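Local coordinates for putative secreted cellulose binding protein (Streptomyces coelicolor, PDB 4OY7) that cleaves cellulose chains oxidatively at a copper centre, this portion being the lytic polysaccharide monooxygenase domain of a longer secreted protein, at residues D37-T42 against F79-A84; I100-S105 against Y156-A161; V116-P121 against A170-Q175. All blocks are in the same frame, centred on the assembly; numbering follows the deposited sequence.

Interaction 1: residues D37-T42 against F79-A84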
ATOM      1  N   ASP A  37      -7.676 -13.215 -10.675  1.00 15.42           N
ATOM      2  CA  ASP A  37      -8.740 -13.628 -11.589  1.00 17.53           C
ATOM      3  C   ASP A  37      -9.521 -12.414 -12.123  1.00 17.33           C
ATOM      4  O   ASP A  37      -9.910 -12.385 -13.304  1.00 18.81           O
ATOM      5  CB  ASP A  37      -9.689 -14.616 -10.898  1.00 18.89           C
ATOM      6  CG  ASP A  37      -9.043 -15.980 -10.618  1.00 20.60           C
ATOM      7  OD1 ASP A  37      -9.565 -16.725  -9.746  1.00 22.16           O
ATOM      8  OD2 ASP A  37      -8.033 -16.331 -11.274  1.00 22.79           O
ATOM      9  N   GLN A  38      -9.741 -11.408 -11.288  1.00 16.55           N
ATOM     10  CA  GLN A  38     -10.426 -10.218 -11.779  1.00 16.24           C
ATOM     11  C   GLN A  38      -9.540  -9.255 -12.577  1.00 15.29           C
ATOM     12  O   GLN A  38      -9.822  -8.956 -13.734  1.00 15.89           O
ATOM     13  CB  GLN A  38     -11.098  -9.455 -10.659  1.00 16.39           C
ATOM     14  CG  GLN A  38     -11.655  -8.148 -11.204  1.00 17.13           C
ATOM     15  CD  GLN A  38     -12.409  -7.322 -10.201  1.00 17.48           C
ATOM     16  OE1 GLN A  38     -13.079  -7.853  -9.323  1.00 18.04           O
ATOM     17  NE2 GLN A  38     -12.326  -5.995 -10.354  1.00 17.23           N
ATOM     18  N   SER A  39      -8.466  -8.765 -11.976  1.00 13.66           N
ATOM     19  CA  SER A  39      -7.706  -7.679 -12.606  1.00 12.70           C
ATOM     20  C   SER A  39      -6.507  -8.123 -13.435  1.00 12.53           C
ATOM     21  O   SER A  39      -5.964  -7.325 -14.200  1.00 12.36           O
ATOM     22  CB  SER A  39      -7.288  -6.653 -11.555  1.00 11.90           C
ATOM     23  OG  SER A  39      -8.401  -5.906 -11.106  1.00 11.67           O
ATOM     24  N   GLY A  40      -6.111  -9.386 -13.338  1.00 12.15           N
ATOM     25  CA  GLY A  40      -5.061  -9.920 -14.204  1.00 12.27           C
ATOM     26  C   GLY A  40      -3.652  -9.887 -13.657  1.00 11.61           C
ATOM     27  O   GLY A  40      -3.336  -9.137 -12.723  1.00 10.77           O
ATOM     28  N   ALA A  41      -2.794 -10.684 -14.282  1.00 12.02           N
ATOM     29  CA  ALA A  41      -1.403 -10.881 -13.867  1.00 11.85           C
ATOM     30  C   ALA A  41      -0.569  -9.606 -14.003  1.00 11.31           C
ATOM     31  O   ALA A  41       0.423  -9.439 -13.273  1.00 11.12           O
ATOM     32  CB  ALA A  41      -0.781 -12.013 -14.684  1.00 12.78           C
ATOM     33  N   THR A  42      -0.945  -8.750 -14.949  1.00 11.36           N
ATOM     34  CA  THR A  42      -0.224  -7.505 -15.222  1.00 11.09           C
ATOM     35  C   THR A  42      -0.053  -6.655 -13.957  1.00 10.31           C
ATOM     36  O   THR A  42       0.981  -6.012 -13.760  1.00 10.16           O
ATOM     37  CB  THR A  42      -0.949  -6.700 -16.322  1.00 11.22           C
ATOM     38  OG1 THR A  42      -0.994  -7.485 -17.516  1.00 12.10           O
ATOM     39  CG2 THR A  42      -0.259  -5.348 -16.603  1.00 11.04           C
ATOM     40  N   PHE A  79      -6.012  -2.174 -11.368  1.00  8.50           N
ATOM     41  CA  PHE A  79      -5.752  -2.526  -9.963  1.00  7.95           C
ATOM     42  C   PHE A  79      -7.050  -2.529  -9.190  1.00  7.90           C
ATOM     43  O   PHE A  79      -7.047  -2.575  -7.959  1.00  7.62           O
ATOM     44  CB  PHE A  79      -4.802  -1.501  -9.304  1.00  7.33           C
ATOM     45  CG  PHE A  79      -3.380  -1.591  -9.773  1.00  7.28           C
ATOM     46  CD1 PHE A  79      -2.584  -2.701  -9.484  1.00  7.28           C
ATOM     47  CD2 PHE A  79      -2.824  -0.543 -10.499  1.00  7.21           C
ATOM     48  CE1 PHE A  79      -1.272  -2.770  -9.943  1.00  7.52           C
ATOM     49  CE2 PHE A  79      -1.529  -0.611 -10.968  1.00  7.37           C
ATOM     50  CZ  PHE A  79      -0.744  -1.717 -10.685  1.00  7.55           C
ATOM     51  N   SER A  80      -8.165  -2.548  -9.905  1.00  8.46           N
ATOM     52  CA  SER A  80      -9.485  -2.395  -9.288  1.00  8.67           C
ATOM     53  C   SER A  80      -9.779  -3.454  -8.220  1.00  8.41           C
ATOM     54  O   SER A  80     -10.392  -3.143  -7.190  1.00  7.93           O
ATOM     55  CB  SER A  80     -10.583  -2.374 -10.365  1.00  9.71           C
ATOM     56  OG  SER A  80     -11.872  -2.135  -9.810  1.00 10.61           O
ATOM     57  N   ALA A  81      -9.315  -4.673  -8.454  1.00  8.50           N
ATOM     58  CA  ALA A  81      -9.559  -5.784  -7.516  1.00  8.54           C
ATOM     59  C   ALA A  81      -8.931  -5.599  -6.144  1.00  7.93           C
ATOM     60  O   ALA A  81      -9.397  -6.193  -5.175  1.00  8.00           O
ATOM     61  CB  ALA A  81      -9.117  -7.128  -8.110  1.00  9.07           C
ATOM     62  N   TYR A  82      -7.924  -4.735  -6.066  1.00  7.37           N
ATOM     63  CA  TYR A  82      -7.161  -4.496  -4.847  1.00  6.77           C
ATOM     64  C   TYR A  82      -7.915  -3.545  -3.928  1.00  6.57           C
ATOM     65  O   TYR A  82      -7.503  -3.334  -2.809  1.00  6.74           O
ATOM     66  CB  TYR A  82      -5.706  -4.062  -5.186  1.00  6.54           C
ATOM     67  CG  TYR A  82      -5.026  -5.172  -5.952  1.00  6.80           C
ATOM     68  CD1 TYR A  82      -4.389  -6.209  -5.292  1.00  6.87           C
ATOM     69  CD2 TYR A  82      -5.117  -5.251  -7.339  1.00  7.07           C
ATOM     70  CE1 TYR A  82      -3.819  -7.258  -5.977  1.00  7.26           C
ATOM     71  CE2 TYR A  82      -4.560  -6.303  -8.033  1.00  7.57           C
ATOM     72  CZ  TYR A  82      -3.909  -7.320  -7.348  1.00  7.57           C
ATOM     73  OH  TYR A  82      -3.375  -8.415  -8.006  1.00  8.23           O
ATOM     74  N   ASN A  83      -9.044  -2.998  -4.383  1.00  6.67           N
ATOM     75  CA  ASN A  83     -10.005  -2.360  -3.476  1.00  6.58           C
ATOM     76  C   ASN A  83     -11.011  -3.293  -2.775  1.00  6.96           C
ATOM     77  O   ASN A  83     -11.735  -2.823  -1.891  1.00  7.23           O
ATOM     78  CB  ASN A  83     -10.810  -1.250  -4.213  1.00  6.72           C
ATOM     79  CG  ASN A  83      -9.926  -0.121  -4.655  1.00  6.42           C
ATOM     80  OD1 ASN A  83      -9.200   0.490  -3.829  1.00  6.36           O
ATOM     81  ND2 ASN A  83      -9.947   0.163  -5.946  1.00  6.58           N
ATOM     82  N   ALA A  84     -11.071  -4.576  -3.140  1.00  7.22           N
ATOM     83  CA  ALA A  84     -12.076  -5.492  -2.579  1.00  7.64           C
ATOM     84  C   ALA A  84     -12.091  -5.432  -1.062  1.00  7.50           C
ATOM     85  O   ALA A  84     -11.064  -5.574  -0.405  1.00  7.15           O
ATOM     86  CB  ALA A  84     -11.822  -6.916  -3.063  1.00  7.90           C
TER
HETATM   87  O   HOH W   1      -4.609  -8.620 -10.399  1.00  8.89           O
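Gln38 and Ser39, on the last turn of helix 30-39, lean on the short 3-10 segment that starts at Ser80, and both reach for Ala81. Gln38 lies along the Ala81 methyl for most of its length: its CG is anti to the backbone N (chi1 174°) and the chain stays extended, so that Gln38 CB is 4.0 Å from Ala81 CB, and CD, two atoms further out, is still 3.9 Å from that same CB. At the tip, NE2 comes 3.8 Å from Ala81 N and close to the Ser80 hydroxyl, contacts too long to count as hydrogen bonds.

Ser39 supplies the direct polar link. With its OG swung beside its own backbone N (chi1 -72°), it accepts the amide of Ala81, N to OG 3.1 Å, and the bond is moderately bent at 152°. The Ala81 methyl comes in beside it, CB 3.3 Å from Ser39 OG. The hydroxyl is also hydrogen-bonded to Asp78 OD1, which receives Ser80 N as well in an Asx turn, so Asp78 positions the serine and the start of the 3-10 segment together.

Gly40, with positive phi, takes the chain out of the helix and presents its carbonyl to a bridging water. That water donates to Gly40 O at 2.7 Å and accepts from Tyr82 OH at 2.7 Å; the Tyr82 side chain also packs on Ala35, Ala43 and Leu44. This helix-end to 3-10 contact belongs to the helix- and loop-rich insertion between early core strands that is typical of bacterial AA10 monooxygenases.

Interaction 2: residues I100-S105 against Y156-A161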
ATOM      1  N   ILE A 100       8.234   0.737  14.444  1.00 10.29           N
ATOM      2  CA  ILE A 100       8.556  -0.295  13.441  1.00 10.38           C
ATOM      3  C   ILE A 100       9.350   0.304  12.297  1.00 10.30           C
ATOM      4  O   ILE A 100       9.215   1.482  11.989  1.00  9.94           O
ATOM      5  CB  ILE A 100       7.278  -1.001  12.898  1.00  9.93           C
ATOM      6  CG1 ILE A 100       6.338  -0.028  12.160  1.00  9.28           C
ATOM      7  CG2 ILE A 100       6.541  -1.730  14.025  1.00 10.26           C
ATOM      8  CD1 ILE A 100       5.381  -0.709  11.201  1.00  8.85           C
ATOM      9  N   PRO A 101      10.206  -0.503  11.662  1.00 10.73           N
ATOM     10  CA  PRO A 101      10.923  -0.005  10.484  1.00 10.88           C
ATOM     11  C   PRO A 101      10.052  -0.146   9.240  1.00 10.25           C
ATOM     12  O   PRO A 101       9.721  -1.267   8.852  1.00 11.05           O
ATOM     13  CB  PRO A 101      12.131  -0.935  10.384  1.00 11.56           C
ATOM     14  CG  PRO A 101      11.705  -2.202  11.051  1.00 11.65           C
ATOM     15  CD  PRO A 101      10.687  -1.826  12.098  1.00 11.28           C
ATOM     16  N   VAL A 102       9.760   0.960   8.581  1.00  9.71           N
ATOM     17  CA  VAL A 102       8.918   0.973   7.372  1.00  9.24           C
ATOM     18  C   VAL A 102       9.826   0.950   6.141  1.00  9.55           C
ATOM     19  O   VAL A 102      10.893   1.553   6.173  1.00  9.94           O
ATOM     20  CB  VAL A 102       8.002   2.221   7.341  1.00  8.85           C
ATOM     21  CG1 VAL A 102       7.275   2.363   5.993  1.00  8.40           C
ATOM     22  CG2 VAL A 102       7.007   2.195   8.500  1.00  8.82           C
ATOM     23  N   GLU A 103       9.421   0.193   5.109  1.00  9.34           N
ATOM     24  CA  GLU A 103      10.151   0.072   3.841  1.00  9.78           C
ATOM     25  C   GLU A 103       9.197   0.351   2.716  1.00  9.03           C
ATOM     26  O   GLU A 103       8.076  -0.149   2.756  1.00  8.74           O
ATOM     27  CB  GLU A 103      10.745  -1.341   3.686  1.00 10.87           C
ATOM     28  CG  GLU A 103      11.785  -1.592   4.760  1.00 12.07           C
ATOM     29  CD  GLU A 103      12.744  -2.762   4.520  1.00 13.51           C
ATOM     30  OE1 GLU A 103      12.772  -3.376   3.444  1.00 14.43           O
ATOM     31  OE2 GLU A 103      13.496  -3.081   5.442  1.00 15.34           O
ATOM     32  N   TYR A 104       9.584   1.229   1.793  1.00  8.61           N
ATOM     33  CA  TYR A 104       8.755   1.555   0.646  1.00  7.89           C
ATOM     34  C   TYR A 104       9.593   1.410  -0.611  1.00  8.07           C
ATOM     35  O   TYR A 104      10.731   1.883  -0.644  1.00  8.20           O
ATOM     36  CB  TYR A 104       8.205   2.972   0.782  1.00  7.59           C
ATOM     37  CG  TYR A 104       7.051   3.322  -0.135  1.00  7.08           C
ATOM     38  CD1 TYR A 104       7.273   3.542  -1.493  1.00  7.28           C
ATOM     39  CD2 TYR A 104       5.760   3.492   0.349  1.00  6.73           C
ATOM     40  CE1 TYR A 104       6.241   3.864  -2.345  1.00  7.05           C
ATOM     41  CE2 TYR A 104       4.733   3.848  -0.485  1.00  6.50           C
ATOM     42  CZ  TYR A 104       4.974   4.017  -1.839  1.00  6.65           C
ATOM     43  OH  TYR A 104       3.948   4.361  -2.682  1.00  6.67           O
ATOM     44  N   SER A 105       9.085   0.684  -1.611  1.00  7.87           N
ATOM     45  CA  SER A 105       9.864   0.392  -2.806  1.00  8.46           C
ATOM     46  C   SER A 105      10.395   1.640  -3.482  1.00  8.73           C
ATOM     47  O   SER A 105       9.684   2.591  -3.641  1.00  8.41           O
ATOM     48  CB  SER A 105       9.013  -0.385  -3.816  1.00  8.20           C
ATOM     49  OG  SER A 105       9.670  -0.516  -5.064  1.00  8.85           O
ATOM     50  N   TYR A 156      13.083   2.939   0.124  1.00 10.21           N
ATOM     51  CA  TYR A 156      13.106   3.997   1.133  1.00  9.98           C
ATOM     52  C   TYR A 156      12.850   3.359   2.494  1.00  9.71           C
ATOM     53  O   TYR A 156      12.253   2.298   2.587  1.00  9.34           O
ATOM     54  CB  TYR A 156      12.018   5.024   0.834  1.00  9.34           C
ATOM     55  CG  TYR A 156      12.189   5.770  -0.474  1.00  9.49           C
ATOM     56  CD1 TYR A 156      12.951   6.941  -0.549  1.00  9.97           C
ATOM     57  CD2 TYR A 156      11.570   5.324  -1.637  1.00  9.26           C
ATOM     58  CE1 TYR A 156      13.081   7.622  -1.746  1.00 10.24           C
ATOM     59  CE2 TYR A 156      11.699   6.005  -2.837  1.00  9.42           C
ATOM     60  CZ  TYR A 156      12.438   7.160  -2.878  1.00  9.94           C
ATOM     61  OH  TYR A 156      12.566   7.809  -4.075  1.00 10.38           O
ATOM     62  N   TYR A 157      13.338   3.982   3.552  1.00  9.92           N
ATOM     63  CA  TYR A 157      13.215   3.455   4.881  1.00 10.13           C
ATOM     64  C   TYR A 157      13.066   4.623   5.865  1.00 10.23           C
ATOM     65  O   TYR A 157      13.721   5.679   5.740  1.00 10.66           O
ATOM     66  CB  TYR A 157      14.401   2.530   5.286  1.00 11.12           C
ATOM     67  CG  TYR A 157      15.754   3.167   5.416  1.00 12.12           C
ATOM     68  CD1 TYR A 157      16.163   3.730   6.612  1.00 12.61           C
ATOM     69  CD2 TYR A 157      16.653   3.177   4.363  1.00 12.72           C
ATOM     70  CE1 TYR A 157      17.417   4.290   6.754  1.00 13.65           C
ATOM     71  CE2 TYR A 157      17.916   3.733   4.502  1.00 13.75           C
ATOM     72  CZ  TYR A 157      18.289   4.292   5.696  1.00 14.15           C
ATOM     73  OH  TYR A 157      19.532   4.876   5.834  1.00 15.54           O
ATOM     74  N   TRP A 158      12.208   4.383   6.848  1.00  9.91           N
ATOM     75  CA  TRP A 158      11.964   5.284   7.977  1.00 10.20           C
ATOM     76  C   TRP A 158      11.296   4.540   9.122  1.00 10.42           C
ATOM     77  O   TRP A 158      10.875   3.402   8.959  1.00 10.36           O
ATOM     78  CB  TRP A 158      11.120   6.479   7.569  1.00  9.63           C
ATOM     79  CG  TRP A 158       9.690   6.219   7.169  1.00  8.70           C
ATOM     80  CD1 TRP A 158       8.600   6.204   8.003  1.00  8.30           C
ATOM     81  CD2 TRP A 158       9.180   5.976   5.844  1.00  8.16           C
ATOM     82  NE1 TRP A 158       7.446   5.980   7.278  1.00  7.67           N
ATOM     83  CE2 TRP A 158       7.772   5.845   5.955  1.00  7.59           C
ATOM     84  CE3 TRP A 158       9.780   5.897   4.565  1.00  8.23           C
ATOM     85  CZ2 TRP A 158       6.956   5.619   4.858  1.00  7.14           C
ATOM     86  CZ3 TRP A 158       8.966   5.673   3.459  1.00  7.85           C
ATOM     87  CH2 TRP A 158       7.558   5.545   3.613  1.00  7.28           C
ATOM     88  N   ASP A 159      11.227   5.171  10.289  1.00 10.88           N
ATOM     89  CA  ASP A 159      10.582   4.560  11.447  1.00 11.18           C
ATOM     90  C   ASP A 159       9.164   5.111  11.605  1.00 10.23           C
ATOM     91  O   ASP A 159       8.943   6.296  11.351  1.00  9.99           O
ATOM     92  CB  ASP A 159      11.350   4.882  12.730  1.00 12.52           C
ATOM     93  CG  ASP A 159      12.738   4.281  12.765  1.00 13.95           C
ATOM     94  OD1 ASP A 159      12.895   3.113  12.345  1.00 14.79           O
ATOM     95  OD2 ASP A 159      13.658   4.966  13.282  1.00 15.96           O
ATOM     96  N   LEU A 160       8.235   4.256  12.048  1.00  9.64           N
ATOM     97  CA  LEU A 160       6.872   4.651  12.418  1.00  9.09           C
ATOM     98  C   LEU A 160       6.510   4.183  13.837  1.00  9.37           C
ATOM     99  O   LEU A 160       6.529   2.977  14.104  1.00  9.22           O
ATOM    100  CB  LEU A 160       5.870   4.058  11.420  1.00  8.42           C
ATOM    101  CG  LEU A 160       4.369   4.184  11.739  1.00  8.10           C
ATOM    102  CD1 LEU A 160       3.955   5.650  11.914  1.00  8.15           C
ATOM    103  CD2 LEU A 160       3.561   3.428  10.675  1.00  7.60           C
ATOM    104  N   ALA A 161       6.150   5.128  14.713  1.00  9.63           N
ATOM    105  CA  ALA A 161       5.701   4.826  16.077  1.00 10.05           C
ATOM    106  C   ALA A 161       4.218   4.540  16.021  1.00  9.75           C
ATOM    107  O   ALA A 161       3.428   5.444  15.753  1.00  9.83           O
ATOM    108  CB  ALA A 161       5.984   6.005  17.006  1.00 10.53           C
TER
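Two adjacent antiparallel strands of the AA10 beta-sandwich, 99-105 and 155-161, pair here through six backbone hydrogen bonds. Ile100, Val102 and Tyr104 form hydrogen-bonded pairs with Leu160, Trp158 and Tyr156. In the middle pair, Val102 N reaches Trp158 O at 2.7 Å, almost along the C=O axis, while Trp158 N returns to Val102 O at a longer 3.2 Å, from above the carbonyl plane.

The face carrying these residues does the packing. Trp158 holds CG in the crowded position between its backbone N and carbonyl carbon (chi1 67°), which lays the indole across Val102. Val102 CG1 sits over one face in a CH-pi contact, 3.8 Å from the centroid of the six-membered ring, and its other branch, CG2, meets Leu160 CB at 3.6 Å. Tyr104 CB touches the far end of the indole, 3.9 Å from Trp158 CZ3. The Tyr156 ring takes Ser105 O at its edge, and its OH bonds the backbone N of copper ligand His110, making it a second-shell residue.

Strand 4-6 borders 99-105, strand 145-146 borders 155-161, and Phe114 and Trp176 of the other sheet meet the aromatic cluster from inside the sandwich.

Interaction 3: residues V116-P121 against A170-Q175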
ATOM      1  N   VAL A 116       1.317   9.137   5.492  1.00  5.69           N
ATOM      2  CA  VAL A 116       0.989   7.842   6.081  1.00  5.61           C
ATOM      3  C   VAL A 116      -0.265   7.965   6.957  1.00  5.72           C
ATOM      4  O   VAL A 116      -0.308   8.774   7.886  1.00  5.95           O
ATOM      5  CB  VAL A 116       2.171   7.299   6.905  1.00  5.85           C
ATOM      6  CG1 VAL A 116       1.811   5.954   7.540  1.00  5.95           C
ATOM      7  CG2 VAL A 116       3.467   7.207   6.064  1.00  5.96           C
ATOM      8  N   TYR A 117      -1.258   7.128   6.666  1.00  5.44           N
ATOM      9  CA  TYR A 117      -2.573   7.135   7.336  1.00  5.62           C
ATOM     10  C   TYR A 117      -2.958   5.792   7.934  1.00  5.62           C
ATOM     11  O   TYR A 117      -2.624   4.739   7.394  1.00  5.45           O
ATOM     12  CB  TYR A 117      -3.693   7.540   6.370  1.00  5.53           C
ATOM     13  CG  TYR A 117      -3.510   8.811   5.568  1.00  5.65           C
ATOM     14  CD1 TYR A 117      -2.652   8.861   4.477  1.00  5.66           C
ATOM     15  CD2 TYR A 117      -4.259   9.924   5.850  1.00  6.00           C
ATOM     16  CE1 TYR A 117      -2.527  10.025   3.714  1.00  5.79           C
ATOM     17  CE2 TYR A 117      -4.153  11.092   5.107  1.00  6.16           C
ATOM     18  CZ  TYR A 117      -3.295  11.133   4.018  1.00  6.09           C
ATOM     19  OH  TYR A 117      -3.199  12.332   3.309  1.00  6.67           O
ATOM     20  N   LEU A 118      -3.728   5.822   9.015  1.00  6.06           N
ATOM     21  CA  LEU A 118      -4.202   4.570   9.645  1.00  6.30           C
ATOM     22  C   LEU A 118      -5.707   4.631   9.811  1.00  6.61           C
ATOM     23  O   LEU A 118      -6.248   5.648  10.192  1.00  6.53           O
ATOM     24  CB  LEU A 118      -3.552   4.399  11.001  1.00  6.83           C
ATOM     25  CG  LEU A 118      -3.889   3.166  11.830  1.00  7.16           C
ATOM     26  CD1 LEU A 118      -3.398   1.878  11.162  1.00  7.05           C
ATOM     27  CD2 LEU A 118      -3.276   3.334  13.211  1.00  7.65           C
ATOM     28  N   THR A 119      -6.367   3.532   9.488  1.00  6.67           N
ATOM     29  CA  THR A 119      -7.791   3.418   9.676  1.00  7.21           C
ATOM     30  C   THR A 119      -8.127   3.590  11.146  1.00  7.87           C
ATOM     31  O   THR A 119      -7.430   3.125  12.036  1.00  7.89           O
ATOM     32  CB  THR A 119      -8.365   2.101   9.116  1.00  7.17           C
ATOM     33  OG1 THR A 119      -7.682   0.972   9.695  1.00  7.29           O
ATOM     34  CG2 THR A 119      -8.264   2.098   7.603  1.00  6.93           C
ATOM     35  N   LYS A 120      -9.238   4.275  11.357  1.00  8.51           N
ATOM     36  CA  LYS A 120      -9.711   4.601  12.707  1.00  9.47           C
ATOM     37  C   LYS A 120     -10.151   3.373  13.481  1.00  9.79           C
ATOM     38  O   LYS A 120     -10.576   2.363  12.911  1.00  9.69           O
ATOM     39  CB  LYS A 120     -10.866   5.581  12.619  1.00 10.15           C
ATOM     40  CG  LYS A 120     -10.468   6.927  12.063  1.00 10.49           C
ATOM     41  CD  LYS A 120     -11.667   7.843  11.937  1.00 11.44           C
ATOM     42  CE  LYS A 120     -11.286   9.169  11.297  1.00 11.72           C
ATOM     43  NZ  LYS A 120     -12.457  10.043  11.001  1.00 12.51           N
ATOM     44  N   PRO A 121     -10.089   3.466  14.813  1.00 10.29           N
ATOM     45  CA  PRO A 121     -10.602   2.380  15.616  1.00 10.81           C
ATOM     46  C   PRO A 121     -12.045   2.058  15.222  1.00 11.22           C
ATOM     47  O   PRO A 121     -12.864   2.978  15.011  1.00 11.67           O
ATOM     48  CB  PRO A 121     -10.559   2.942  17.039  1.00 11.42           C
ATOM     49  CG  PRO A 121      -9.567   4.031  16.987  1.00 11.16           C
ATOM     50  CD  PRO A 121      -9.657   4.617  15.629  1.00 10.63           C
ATOM     51  N   ALA A 170      -6.726  -3.520  10.706  1.00  7.07           N
ATOM     52  CA  ALA A 170      -6.666  -2.113  10.317  1.00  6.69           C
ATOM     53  C   ALA A 170      -6.006  -2.074   8.941  1.00  6.35           C
ATOM     54  O   ALA A 170      -5.625  -3.098   8.409  1.00  6.34           O
ATOM     55  CB  ALA A 170      -5.871  -1.318  11.352  1.00  6.82           C
ATOM     56  N   LEU A 171      -5.847  -0.891   8.379  1.00  6.14           N
ATOM     57  CA  LEU A 171      -5.114  -0.753   7.128  1.00  5.97           C
ATOM     58  C   LEU A 171      -4.271   0.523   7.203  1.00  5.82           C
ATOM     59  O   LEU A 171      -4.697   1.543   7.758  1.00  6.00           O
ATOM     60  CB  LEU A 171      -6.105  -0.718   5.990  1.00  6.04           C
ATOM     61  CG  LEU A 171      -5.612  -0.516   4.571  1.00  5.75           C
ATOM     62  CD1 LEU A 171      -6.691  -1.130   3.677  1.00  5.92           C
ATOM     63  CD2 LEU A 171      -5.401   0.960   4.268  1.00  5.64           C
ATOM     64  N   ILE A 172      -3.058   0.458   6.677  1.00  5.75           N
ATOM     65  CA  ILE A 172      -2.207   1.644   6.540  1.00  5.78           C
ATOM     66  C   ILE A 172      -2.207   2.041   5.074  1.00  5.45           C
ATOM     67  O   ILE A 172      -1.788   1.267   4.215  1.00  5.51           O
ATOM     68  CB  ILE A 172      -0.763   1.378   7.031  1.00  6.09           C
ATOM     69  CG1 ILE A 172      -0.755   1.179   8.555  1.00  6.52           C
ATOM     70  CG2 ILE A 172       0.174   2.520   6.675  1.00  6.15           C
ATOM     71  CD1 ILE A 172       0.507   0.547   9.086  1.00  7.02           C
ATOM     72  N   PHE A 173      -2.662   3.261   4.817  1.00  5.36           N
ATOM     73  CA  PHE A 173      -2.698   3.833   3.467  1.00  5.24           C
ATOM     74  C   PHE A 173      -1.613   4.881   3.357  1.00  5.31           C
ATOM     75  O   PHE A 173      -1.439   5.705   4.283  1.00  5.70           O
ATOM     76  CB  PHE A 173      -4.040   4.520   3.196  1.00  5.11           C
ATOM     77  CG  PHE A 173      -4.014   5.424   2.012  1.00  5.04           C
ATOM     78  CD1 PHE A 173      -3.912   4.903   0.715  1.00  4.96           C
ATOM     79  CD2 PHE A 173      -4.081   6.794   2.172  1.00  5.18           C
ATOM     80  CE1 PHE A 173      -3.890   5.749  -0.376  1.00  4.95           C
ATOM     81  CE2 PHE A 173      -4.034   7.639   1.070  1.00  5.08           C
ATOM     82  CZ  PHE A 173      -3.896   7.112  -0.198  1.00  5.00           C
ATOM     83  N   MET A 174      -0.845   4.825   2.268  1.00  5.42           N
ATOM     84  CA  MET A 174       0.185   5.827   2.014  1.00  5.72           C
ATOM     85  C   MET A 174       0.002   6.449   0.659  1.00  5.72           C
ATOM     86  O   MET A 174      -0.351   5.751  -0.324  1.00  5.74           O
ATOM     87  CB  MET A 174       1.587   5.246   2.111  1.00  6.10           C
ATOM     88  CG  MET A 174       1.814   4.361   3.306  1.00  6.35           C
ATOM     89  SD  MET A 174       3.562   3.928   3.461  1.00  7.13           S
ATOM     90  CE  MET A 174       3.411   2.590   4.627  1.00  7.21           C
ATOM     91  N   GLN A 175       0.193   7.754   0.622  1.00  5.65           N
ATOM     92  CA  GLN A 175       0.201   8.511  -0.628  1.00  5.76           C
ATOM     93  C   GLN A 175       1.582   9.117  -0.769  1.00  5.92           C
ATOM     94  O   GLN A 175       2.068   9.854   0.100  1.00  6.38           O
ATOM     95  CB  GLN A 175      -0.890   9.577  -0.667  1.00  5.69           C
ATOM     96  CG  GLN A 175      -1.128  10.132  -2.056  1.00  5.86           C
ATOM     97  CD  GLN A 175      -2.318  11.073  -2.110  1.00  5.92           C
ATOM     98  OE1 GLN A 175      -3.204  11.021  -1.247  1.00  6.05           O
ATOM     99  NE2 GLN A 175      -2.368  11.923  -3.145  1.00  6.20           N
TER
HETATM  100  O   HOH W   2      -3.275  12.942   0.575  1.00  9.01           O
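Residues 116-119 and 170-175 run antiparallel, the axes of these short segments 4.7 Å apart at closest approach and their directions 156° apart; they belong to strands 112-119 and 168-178, neighbours in the second sheet of the AA10 beta-sandwich. Tyr117 and Phe173 form the hydrogen-bonded pair. Tyr117 N points nearly along the carbonyl axis of Phe173 O at 2.8 Å, whereas Phe173 N meets Tyr117 O from above its plane. Val116 faces Met174, and Leu118 faces Ile172, in the non-hydrogen-bonded pairs to either side.

Where the strand 112-119 ends, Thr119 changes the pattern. Its backbone N still donates to Leu171 O, but the returning bond, from Leu171 N, goes to the threonine hydroxyl oxygen, OG1, at 2.9 Å. The torsion that puts OG1 there is the crowded one, between backbone N and carbonyl carbon (chi1 56°), and it leaves CG2 against Leu171 CB, the two side chains crossing at about a right angle.

On the face turned to the other sheet, aliphatic branches line up: Val116 CG1 lies 3.9 Å from Ile172 CG2, and Leu118 CD1 crosses to Ile172 CG1 at 3.8 Å and to the Ala170 methyl. Met174, on this face too, reaches toward the other sheet.

On the reverse face Tyr117 and Phe173 lie side by side, their rings oblique, with Tyr117 CD1 only 3.4 Å from Phe173 CD2. Trp131 meets the Phe173 ring at about a right angle, and Phe186 adds to the packing. Beyond the rings, a water joins Tyr117 OH to Gln175, donating to OE1 at 2.6 Å.

How the interactions relate
From the N terminus, interaction 1 comes first: residues 37-42 meet 79-84, closing a loop that holds strand 51-52 and ends before strand 92-94, and joining the end of helix 30-39 to the 3-10 segment 80-83. Interactions 2 and 3 follow and cross, because their segments alternate: 100-105, 116-121, 156-161, 170-175. Each closes a connection of about fifty residues, one in each sheet of the sandwich. The sheets meet where Met174 SD lies 3.8 Å from Tyr104 CD2 and where Val116 CG2 approaches the Trp158 indole. Interaction 1 touches neither; its centre is about 26 Å from that of interaction 2, across the centre of the chain.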